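Uncharacterized protein (Rhodobacter sphaeroides, PDB 3PU2) is of unknown function but belongs to the AHA1 family of the SRPBCC superfamily, which suggests a possible role as an activator of an Hsp90 ATPase. Local coordinates at residues R45-T50 and T67-R72; L61-W66 and G75-V80; P39-A44 and T141-A146. All blocks are in the same frame, centred on the assembly; numbering follows the deposited sequence. Where two conformers were deposited one is given.

Contact 1. Residues R45-T50 and T67-R72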
loop_
_atom_site.group_PDB
_atom_site.type_symbol
_atom_site.label_atom_id
_atom_site.label_comp_id
_atom_site.label_asym_id
_atom_site.label_seq_id
_atom_site.Cartn_x
_atom_site.Cartn_y
_atom_site.Cartn_z
ATOM N N ARG A 45 -6.175 -9.742 -8.880
ATOM C CA ARG A 45 -7.065 -10.726 -9.498
ATOM C C ARG A 45 -6.570 -12.174 -9.339
ATOM O O ARG A 45 -5.529 -12.560 -9.891
ATOM C CB ARG A 45 -7.225 -10.376 -10.986
ATOM C CG ARG A 45 -8.513 -10.868 -11.653
ATOM C CD ARG A 45 -8.661 -10.291 -13.068
ATOM N NE ARG A 45 -7.536 -10.631 -13.945
ATOM C CZ ARG A 45 -7.227 -11.867 -14.334
ATOM N NH1 ARG A 45 -7.959 -12.898 -13.928
ATOM N NH2 ARG A 45 -6.185 -12.074 -15.131
ATOM N N GLY A 46 -7.330 -12.967 -8.582
ATOM C CA GLY A 46 -6.978 -14.360 -8.357
ATOM C C GLY A 46 -5.944 -14.616 -7.268
ATOM O O GLY A 46 -5.421 -15.717 -7.154
ATOM N N TRP A 47 -5.642 -13.597 -6.468
ATOM C CA TRP A 47 -4.672 -13.719 -5.388
ATOM C C TRP A 47 -5.206 -13.030 -4.134
ATOM O O TRP A 47 -4.744 -11.948 -3.766
ATOM C CB TRP A 47 -3.329 -13.082 -5.774
ATOM C CG TRP A 47 -2.604 -13.782 -6.889
ATOM C CD1 TRP A 47 -2.930 -13.774 -8.214
ATOM C CD2 TRP A 47 -1.477 -14.653 -6.760
ATOM N NE1 TRP A 47 -2.081 -14.591 -8.921
ATOM C CE2 TRP A 47 -1.177 -15.146 -8.054
ATOM C CE3 TRP A 47 -0.690 -15.069 -5.677
ATOM C CZ2 TRP A 47 -0.122 -16.042 -8.296
ATOM C CZ3 TRP A 47 0.358 -15.958 -5.916
ATOM C CH2 TRP A 47 0.632 -16.434 -7.222
ATOM N N PRO A 48 -6.205 -13.640 -3.477
ATOM C CA PRO A 48 -6.792 -13.091 -2.260
ATOM C C PRO A 48 -5.752 -13.042 -1.142
ATOM O O PRO A 48 -4.756 -13.766 -1.183
ATOM C CB PRO A 48 -7.917 -14.071 -1.959
ATOM C CG PRO A 48 -7.387 -15.344 -2.497
ATOM C CD PRO A 48 -6.851 -14.913 -3.821
HETATM N N MSE A 49 -5.968 -12.178 -0.150
HETATM C CA MSE A 49 -5.023 -12.079 0.956
HETATM C C MSE A 49 -5.406 -13.128 1.984
HETATM O O MSE A 49 -6.505 -13.096 2.523
HETATM C CB MSE A 49 -5.057 -10.686 1.576
HETATM C CG MSE A 49 -3.859 -10.395 2.469
HETATM SE SE MSE A 49 -3.867 -8.612 3.180
HETATM C CE MSE A 49 -2.994 -7.754 1.696
ATOM N N THR A 50 -4.500 -14.067 2.237
ATOM C CA THR A 50 -4.776 -15.141 3.174
ATOM C C THR A 50 -4.182 -14.945 4.561
ATOM O O THR A 50 -4.654 -15.556 5.517
ATOM C CB THR A 50 -4.339 -16.509 2.603
ATOM O OG1 THR A 50 -3.059 -16.390 1.987
ATOM C CG2 THR A 50 -5.332 -16.992 1.563
ATOM N N THR A 67 -2.410 -15.925 -1.714
ATOM C CA THR A 67 -2.413 -17.254 -2.276
ATOM C C THR A 67 -3.144 -17.203 -3.603
ATOM O O THR A 67 -4.304 -16.780 -3.684
ATOM C CB THR A 67 -3.147 -18.240 -1.401
ATOM O OG1 THR A 67 -2.704 -18.095 -0.046
ATOM C CG2 THR A 67 -2.880 -19.658 -1.914
ATOM N N GLY A 68 -2.459 -17.649 -4.642
ATOM C CA GLY A 68 -3.059 -17.653 -5.963
ATOM C C GLY A 68 -3.704 -18.977 -6.320
ATOM O O GLY A 68 -3.834 -19.862 -5.462
ATOM N N PRO A 69 -4.142 -19.139 -7.579
ATOM C CA PRO A 69 -4.758 -20.409 -7.936
ATOM C C PRO A 69 -3.615 -21.416 -7.920
ATOM O O PRO A 69 -2.443 -21.037 -8.067
ATOM C CB PRO A 69 -5.295 -20.150 -9.344
ATOM C CG PRO A 69 -5.403 -18.669 -9.425
ATOM C CD PRO A 69 -4.166 -18.220 -8.721
ATOM N N GLU A 70 -3.947 -22.683 -7.719
ATOM C CA GLU A 70 -2.933 -23.730 -7.682
ATOM C C GLU A 70 -2.172 -23.830 -6.360
ATOM O O GLU A 70 -1.408 -24.771 -6.154
ATOM C CB GLU A 70 -1.960 -23.549 -8.846
ATOM C CG GLU A 70 -2.662 -23.620 -10.200
ATOM C CD GLU A 70 -1.927 -24.500 -11.198
ATOM O OE1 GLU A 70 -1.112 -23.965 -11.984
ATOM O OE2 GLU A 70 -2.162 -25.731 -11.184
ATOM N N GLY A 71 -2.380 -22.862 -5.471
ATOM C CA GLY A 71 -1.728 -22.904 -4.171
ATOM C C GLY A 71 -0.469 -22.091 -3.892
ATOM O O GLY A 71 -0.196 -21.798 -2.725
ATOM N N ARG A 72 0.309 -21.732 -4.915
ATOM C CA ARG A 72 1.535 -20.957 -4.668
ATOM C C ARG A 72 1.250 -19.657 -3.900
ATOM O O ARG A 72 0.177 -19.055 -4.033
ATOM C CB ARG A 72 2.249 -20.635 -5.989
ATOM C CG ARG A 72 1.373 -19.893 -6.991
ATOM C CD ARG A 72 1.915 -19.990 -8.424
ATOM N NE ARG A 72 2.633 -18.793 -8.866
ATOM C CZ ARG A 72 3.722 -18.311 -8.281
ATOM N NH1 ARG A 72 4.234 -18.919 -7.216
ATOM N NH2 ARG A 72 4.309 -17.228 -8.773
#

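Contact 2. Residues L61-W66 and G75-V80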
loop_
_atom_site.group_PDB
_atom_site.type_symbol
_atom_site.label_atom_id
_atom_site.label_comp_id
_atom_site.label_asym_id
_atom_site.label_seq_id
_atom_site.Cartn_x
_atom_site.Cartn_y
_atom_site.Cartn_z
ATOM N N LEU A 61 5.059 -5.109 13.466
ATOM C CA LEU A 61 5.338 -6.116 12.462
ATOM C C LEU A 61 4.298 -6.047 11.354
ATOM O O LEU A 61 3.133 -5.747 11.594
ATOM C CB LEU A 61 5.330 -7.520 13.086
ATOM C CG LEU A 61 5.481 -8.719 12.134
ATOM C CD1 LEU A 61 6.627 -8.488 11.149
ATOM C CD2 LEU A 61 5.721 -9.989 12.942
ATOM N N ILE A 62 4.752 -6.306 10.138
ATOM C CA ILE A 62 3.905 -6.324 8.962
ATOM C C ILE A 62 4.210 -7.639 8.272
ATOM O O ILE A 62 5.359 -7.906 7.916
ATOM C CB ILE A 62 4.245 -5.178 7.982
ATOM C CG1 ILE A 62 3.636 -3.866 8.463
ATOM C CG2 ILE A 62 3.717 -5.507 6.601
ATOM C CD1 ILE A 62 4.034 -2.692 7.599
ATOM N N ARG A 63 3.184 -8.462 8.094
ATOM C CA ARG A 63 3.349 -9.747 7.426
ATOM C C ARG A 63 2.123 -9.969 6.546
ATOM O O ARG A 63 1.004 -9.988 7.048
ATOM C CB ARG A 63 3.492 -10.860 8.474
ATOM C CG ARG A 63 3.597 -12.275 7.916
ATOM C CD ARG A 63 4.614 -12.366 6.788
ATOM N NE ARG A 63 4.686 -13.717 6.223
ATOM C CZ ARG A 63 5.382 -14.044 5.134
ATOM N NH1 ARG A 63 6.077 -13.120 4.475
ATOM N NH2 ARG A 63 5.389 -15.299 4.706
ATOM N N GLN A 64 2.333 -10.108 5.236
ATOM C CA GLN A 64 1.228 -10.310 4.290
ATOM C C GLN A 64 1.481 -11.475 3.345
ATOM O O GLN A 64 2.598 -11.656 2.846
ATOM C CB GLN A 64 0.993 -9.029 3.479
ATOM C CG GLN A 64 0.729 -7.822 4.374
ATOM C CD GLN A 64 0.502 -6.516 3.617
ATOM O OE1 GLN A 64 1.371 -6.046 2.886
ATOM N NE2 GLN A 64 -0.665 -5.920 3.814
ATOM N N VAL A 65 0.441 -12.273 3.113
ATOM C CA VAL A 65 0.552 -13.414 2.210
ATOM C C VAL A 65 -0.655 -13.565 1.308
ATOM O O VAL A 65 -1.793 -13.608 1.755
ATOM C CB VAL A 65 0.733 -14.776 2.970
ATOM C CG1 VAL A 65 0.897 -15.943 1.956
ATOM C CG2 VAL A 65 1.969 -14.704 3.907
ATOM N N TRP A 66 -0.389 -13.661 0.020
ATOM C CA TRP A 66 -1.445 -13.850 -0.953
ATOM C C TRP A 66 -1.282 -15.260 -1.524
ATOM O O TRP A 66 -0.160 -15.737 -1.764
ATOM C CB TRP A 66 -1.317 -12.804 -2.060
ATOM C CG TRP A 66 -1.513 -11.412 -1.573
ATOM C CD1 TRP A 66 -2.696 -10.722 -1.490
ATOM C CD2 TRP A 66 -0.497 -10.514 -1.126
ATOM N NE1 TRP A 66 -2.473 -9.447 -1.025
ATOM C CE2 TRP A 66 -1.131 -9.294 -0.794
ATOM C CE3 TRP A 66 0.893 -10.617 -0.975
ATOM C CZ2 TRP A 66 -0.422 -8.191 -0.325
ATOM C CZ3 TRP A 66 1.589 -9.527 -0.515
ATOM C CH2 TRP A 66 0.933 -8.324 -0.195
ATOM N N GLY A 75 4.540 -13.361 -0.562
ATOM C CA GLY A 75 4.390 -12.560 0.629
ATOM C C GLY A 75 5.451 -11.518 0.866
ATOM O O GLY A 75 6.455 -11.426 0.146
ATOM N N LEU A 76 5.221 -10.727 1.905
ATOM C CA LEU A 76 6.152 -9.683 2.257
ATOM C C LEU A 76 6.163 -9.457 3.761
ATOM O O LEU A 76 5.203 -9.760 4.463
ATOM C CB LEU A 76 5.796 -8.393 1.504
ATOM C CG LEU A 76 4.512 -7.652 1.860
ATOM C CD1 LEU A 76 4.713 -6.900 3.176
ATOM C CD2 LEU A 76 4.178 -6.677 0.747
ATOM N N THR A 77 7.281 -8.941 4.241
ATOM C CA THR A 77 7.459 -8.648 5.645
ATOM C C THR A 77 7.973 -7.228 5.667
ATOM O O THR A 77 8.524 -6.743 4.675
ATOM C CB THR A 77 8.522 -9.544 6.279
ATOM O OG1 THR A 77 8.462 -10.844 5.682
ATOM C CG2 THR A 77 8.270 -9.674 7.765
ATOM N N GLY A 78 7.784 -6.562 6.792
ATOM C CA GLY A 78 8.244 -5.198 6.918
ATOM C C GLY A 78 8.103 -4.816 8.368
ATOM O O GLY A 78 7.572 -5.579 9.185
ATOM N N ARG A 79 8.569 -3.621 8.690
ATOM C CA ARG A 79 8.508 -3.134 10.049
ATOM C C ARG A 79 7.953 -1.720 10.010
ATOM O O ARG A 79 8.301 -0.951 9.118
ATOM C CB ARG A 79 9.927 -3.119 10.623
ATOM C CG ARG A 79 10.030 -3.390 12.108
ATOM C CD ARG A 79 9.346 -4.695 12.471
ATOM N NE ARG A 79 10.175 -5.533 13.329
ATOM C CZ ARG A 79 9.721 -6.585 14.002
ATOM N NH1 ARG A 79 8.440 -6.925 13.921
ATOM N NH2 ARG A 79 10.548 -7.299 14.753
ATOM N N VAL A 80 7.079 -1.374 10.944
ATOM C CA VAL A 80 6.592 -0.008 10.991
ATOM C C VAL A 80 7.711 0.833 11.638
ATOM O O VAL A 80 8.156 0.520 12.739
ATOM C CB VAL A 80 5.342 0.097 11.850
ATOM C CG1 VAL A 80 4.880 1.527 11.912
ATOM C CG2 VAL A 80 4.258 -0.774 11.281
#

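Contact 3. Residues P39-A44 and T141-A146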
loop_
_atom_site.group_PDB
_atom_site.type_symbol
_atom_site.label_atom_id
_atom_site.label_comp_id
_atom_site.label_asym_id
_atom_site.label_seq_id
_atom_site.Cartn_x
_atom_site.Cartn_y
_atom_site.Cartn_z
ATOM N N PRO A 39 -7.642 -7.217 3.821
ATOM C CA PRO A 39 -7.909 -8.335 2.913
ATOM C C PRO A 39 -9.064 -8.086 1.948
ATOM O O PRO A 39 -9.097 -8.635 0.845
ATOM C CB PRO A 39 -8.217 -9.487 3.872
ATOM C CG PRO A 39 -7.389 -9.161 5.060
ATOM C CD PRO A 39 -7.643 -7.680 5.219
ATOM N N ALA A 40 -10.006 -7.253 2.375
ATOM C CA ALA A 40 -11.176 -6.945 1.579
ATOM C C ALA A 40 -10.962 -5.993 0.397
ATOM O O ALA A 40 -11.918 -5.649 -0.298
ATOM C CB ALA A 40 -12.269 -6.416 2.487
ATOM N N TRP A 41 -9.727 -5.559 0.162
ATOM C CA TRP A 41 -9.464 -4.675 -0.971
ATOM C C TRP A 41 -8.055 -4.771 -1.541
ATOM O O TRP A 41 -7.872 -4.737 -2.756
ATOM C CB TRP A 41 -9.738 -3.217 -0.616
ATOM C CG TRP A 41 -8.804 -2.628 0.377
ATOM C CD1 TRP A 41 -8.915 -2.666 1.748
ATOM C CD2 TRP A 41 -7.607 -1.898 0.094
ATOM N NE1 TRP A 41 -7.858 -2.000 2.327
ATOM C CE2 TRP A 41 -7.040 -1.520 1.336
ATOM C CE3 TRP A 41 -6.953 -1.527 -1.088
ATOM C CZ2 TRP A 41 -5.850 -0.787 1.424
ATOM C CZ3 TRP A 41 -5.761 -0.794 -0.991
ATOM C CH2 TRP A 41 -5.226 -0.437 0.259
ATOM N N LEU A 42 -7.062 -4.895 -0.670
ATOM C CA LEU A 42 -5.670 -4.977 -1.104
ATOM C C LEU A 42 -5.235 -6.366 -1.580
ATOM O O LEU A 42 -4.536 -7.096 -0.878
ATOM C CB LEU A 42 -4.753 -4.514 0.019
ATOM C CG LEU A 42 -3.259 -4.563 -0.300
ATOM C CD1 LEU A 42 -2.951 -3.748 -1.553
ATOM C CD2 LEU A 42 -2.496 -4.031 0.903
ATOM N N PHE A 43 -5.652 -6.707 -2.791
ATOM C CA PHE A 43 -5.333 -7.985 -3.404
ATOM C C PHE A 43 -5.457 -7.830 -4.914
ATOM O O PHE A 43 -6.120 -6.910 -5.393
ATOM C CB PHE A 43 -6.312 -9.042 -2.923
ATOM C CG PHE A 43 -7.714 -8.793 -3.351
ATOM C CD1 PHE A 43 -8.209 -9.347 -4.530
ATOM C CD2 PHE A 43 -8.555 -7.990 -2.582
ATOM C CE1 PHE A 43 -9.530 -9.109 -4.940
ATOM C CE2 PHE A 43 -9.887 -7.738 -2.979
ATOM C CZ PHE A 43 -10.373 -8.303 -4.165
ATOM N N ALA A 44 -4.805 -8.710 -5.667
ATOM C CA ALA A 44 -4.907 -8.647 -7.123
ATOM C C ALA A 44 -5.839 -9.766 -7.594
ATOM O O ALA A 44 -6.240 -10.625 -6.805
ATOM C CB ALA A 44 -3.544 -8.784 -7.758
ATOM N N THR A 141 -0.677 -0.556 -12.043
ATOM C CA THR A 141 -1.917 -1.043 -12.556
ATOM C C THR A 141 -2.649 -1.815 -11.515
ATOM O O THR A 141 -3.836 -1.700 -11.340
ATOM C CB THR A 141 -1.634 -1.986 -13.680
ATOM O OG1 THR A 141 -1.858 -1.309 -14.907
ATOM C CG2 THR A 141 -2.542 -3.149 -13.613
ATOM N N GLU A 142 -1.914 -2.630 -10.816
ATOM C CA GLU A 142 -2.499 -3.455 -9.837
ATOM C C GLU A 142 -2.851 -2.653 -8.653
ATOM O O GLU A 142 -3.696 -3.027 -7.892
ATOM C CB GLU A 142 -1.501 -4.481 -9.448
ATOM C CG GLU A 142 -1.356 -5.497 -10.449
ATOM C CD GLU A 142 -0.549 -6.594 -9.941
ATOM O OE1 GLU A 142 -0.577 -6.789 -8.738
ATOM O OE2 GLU A 142 0.135 -7.269 -10.712
HETATM N N MSE A 143 -2.180 -1.547 -8.487
HETATM C CA MSE A 143 -2.405 -0.771 -7.316
HETATM C C MSE A 143 -3.556 0.182 -7.500
HETATM O O MSE A 143 -4.119 0.622 -6.535
HETATM C CB MSE A 143 -1.114 -0.082 -6.918
HETATM C CG MSE A 143 -1.139 0.601 -5.567
HETATM SE SE MSE A 143 -0.721 -0.425 -4.173
HETATM C CE MSE A 143 -2.231 -0.382 -3.296
ATOM N N GLU A 144 -3.959 0.432 -8.733
ATOM C CA GLU A 144 -5.199 1.143 -9.033
ATOM C C GLU A 144 -6.369 0.169 -8.951
ATOM O O GLU A 144 -7.454 0.520 -8.487
ATOM C CB GLU A 144 -5.140 1.797 -10.417
ATOM C CG GLU A 144 -6.427 2.536 -10.840
ATOM C CD GLU A 144 -7.009 3.464 -9.760
ATOM O OE1 GLU A 144 -6.234 4.134 -9.052
ATOM O OE2 GLU A 144 -8.252 3.535 -9.632
ATOM N N GLU A 145 -6.150 -1.063 -9.393
ATOM C CA GLU A 145 -7.204 -2.061 -9.320
ATOM C C GLU A 145 -7.566 -2.244 -7.838
ATOM O O GLU A 145 -8.735 -2.460 -7.490
ATOM C CB GLU A 145 -6.724 -3.386 -9.929
ATOM C CG GLU A 145 -7.705 -4.552 -9.804
ATOM C CD GLU A 145 -7.180 -5.840 -10.443
ATOM O OE1 GLU A 145 -6.062 -6.285 -10.083
ATOM O OE2 GLU A 145 -7.888 -6.410 -11.306
ATOM N N ALA A 146 -6.567 -2.143 -6.964
ATOM C CA ALA A 146 -6.810 -2.301 -5.543
ATOM C C ALA A 146 -7.580 -1.113 -4.988
ATOM O O ALA A 146 -8.548 -1.294 -4.245
ATOM C CB ALA A 146 -5.499 -2.479 -4.794
#

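Contact 1. Residues R45-T50 and T67-R72
Trp47 lies with one face of its indole against the backbone of Gly68. The CA of Gly68 sits 3.5 Å from the centroid of the six-membered ring of Trp47 and 15° off its normal, which defines a CH-pi contact over the ring centre. CG of Trp47 is anti to its carbonyl carbon (chi1 -66°), beside the backbone N, and from there the indole lies over Gly68. Pro69 adds its CD to the same face, further out toward the rim.

Arg72 meets the indole differently. The two planes stand 90° apart, and Trp47 CH2 is 3.5 Å from Arg72 NE. The edge of the ring therefore faces a face of the guanidinium, and NE lies near the ring plane.

The polar half of the contact is further along. Thr50 OG1 and Thr67 OG1 are hydrogen-bonded at 2.7 Å, their side chains crossing at about a right angle, and either hydroxyl could donate. Thr67 N also donates to Pro48 O at 3.2 Å.

Arg74 makes a cation-pi contact with Trp47, and Thr50 OG1 is bonded to Val65 O as well. The contact thus ties the start of outermost strand 49-54 to the turn between strands 61-67 and 73-84, at the protein surface, by the edge of the sheet.

Contact 2. Residues L61-W66 and G75-V80
The beta hairpin of strands 61-67 and 73-84 pairs Gln64 with Leu76 and Ile62 with Gly78 as antiparallel hydrogen-bonded pairs. The axes of the two segments approach to 4.7 Å, with their N-to-C directions 167° apart. Gln64 N donates to Leu76 O at 3.0 Å, and Leu76 N returns a bond to Gln64 O at 2.9 Å, both in the carbonyl plane. At the other pair the approach differs: Ile62 N stands well above the carbonyl plane of Gly78 O.

Leu76 has a central part on the face that also bears Ile62, Gln64 and Trp66. Its chi1 of 69° places CG between the backbone N and the carbonyl carbon, beside Gln64, whose side chain runs the same way. Leu76 CD1 touches Ile62 CG2 at 3.8 Å, while CD2 meets the edge of the Trp66 ring at CH2, also at 3.8 Å. An alanine here would probably open a gap between Ile62 and Trp66 where CD1 and CD2 had packed.

On the opposite face, Arg63 NH1 makes a weak bond to Leu76 O at 3.5 Å. Leu61 CD1 rests against Thr77 CG2 on that face. Strands 49-54, 61-67, 73-84 and 88-93, successive in the chain and neighbours in the sheet, form an antiparallel meander consistent with the helix-grip fold of the Bet v 1-like clan.

Contact 3. Residues P39-A44 and T141-A146
Trp41 and Ala146 bring the loop 39-44 against the helix 139-156. From CB of Trp41 the side chain turns so that CG falls between the backbone N and the carbonyl carbon (chi1 68°). Chi2 of -87° then turns the ring, and its CE3-CZ3 edge meets the helix. CE3 comes 3.5 Å from Ala146 O, which lies at the ring edge near its plane, and 4.1 Å from Ala146 CB. The next atom, CZ3, is 4.2 Å from that same methyl carbon. On the pyrrole side, NE1 is hydrogen-bonded to Ala31 O of helix 25-33, a bond that would help to hold the ring's rotation. Over one face lies Leu42 CB, above the ring centre, while Tyr147, Leu150 and Met153 of the helix also touch the indole.

Leu42 follows at the centre of an inverse gamma turn, in which Phe43 N donates to Trp41 O at 3.0 Å. Trp41 O is also bonded by His149 ND1, so two partners grip this carbonyl. Leu42 CD1 reaches Ala146 CB at 4.3 Å; it also approaches CE of the selenomethionine Met143, a contact that is doubtful because Met143 was deposited in two conformers.

At Ala44 the partners are carboxylates. Ala44 CB lies 3.7 Å from Glu142 OE1, and Ala44 CA lies 4.0 Å from Glu145 OE1. Between the two segments the contacts are van der Waals, largely apolar, while the hydrogen bond to this helix comes from His149, just beyond. A long C-terminal helix held against a curved antiparallel sheet is the mark of the helix-grip fold of SRPBCC proteins, and here residues 39-44 probably cover part of that helix.

Contact 1 begins where strand 61-67 of contact 2 ends, and strands 49-54 and 61-67 are neighbours in one antiparallel sheet; the centres of the two contacts lie 16 Å apart, and a probable hydrogen bond from Thr50 N to Val65 O, at 2.8 Å, joins them. Contact 3 is likewise 16 Å from contact 2, between centres, and is tied to it by Trp66 NE1 and Leu42 O at 3.1 Å, a probable hydrogen bond. Contacts 1 and 3 are closer, with centres 13 Å apart, and Pro48 CA packs against Phe43 CB at 4.1 Å. Met49 touches residues of both other contacts, among them Gln64, Trp66, Pro39 and Leu42. Contacts 1 and 2 fall within the span of chain that contact 3 closes.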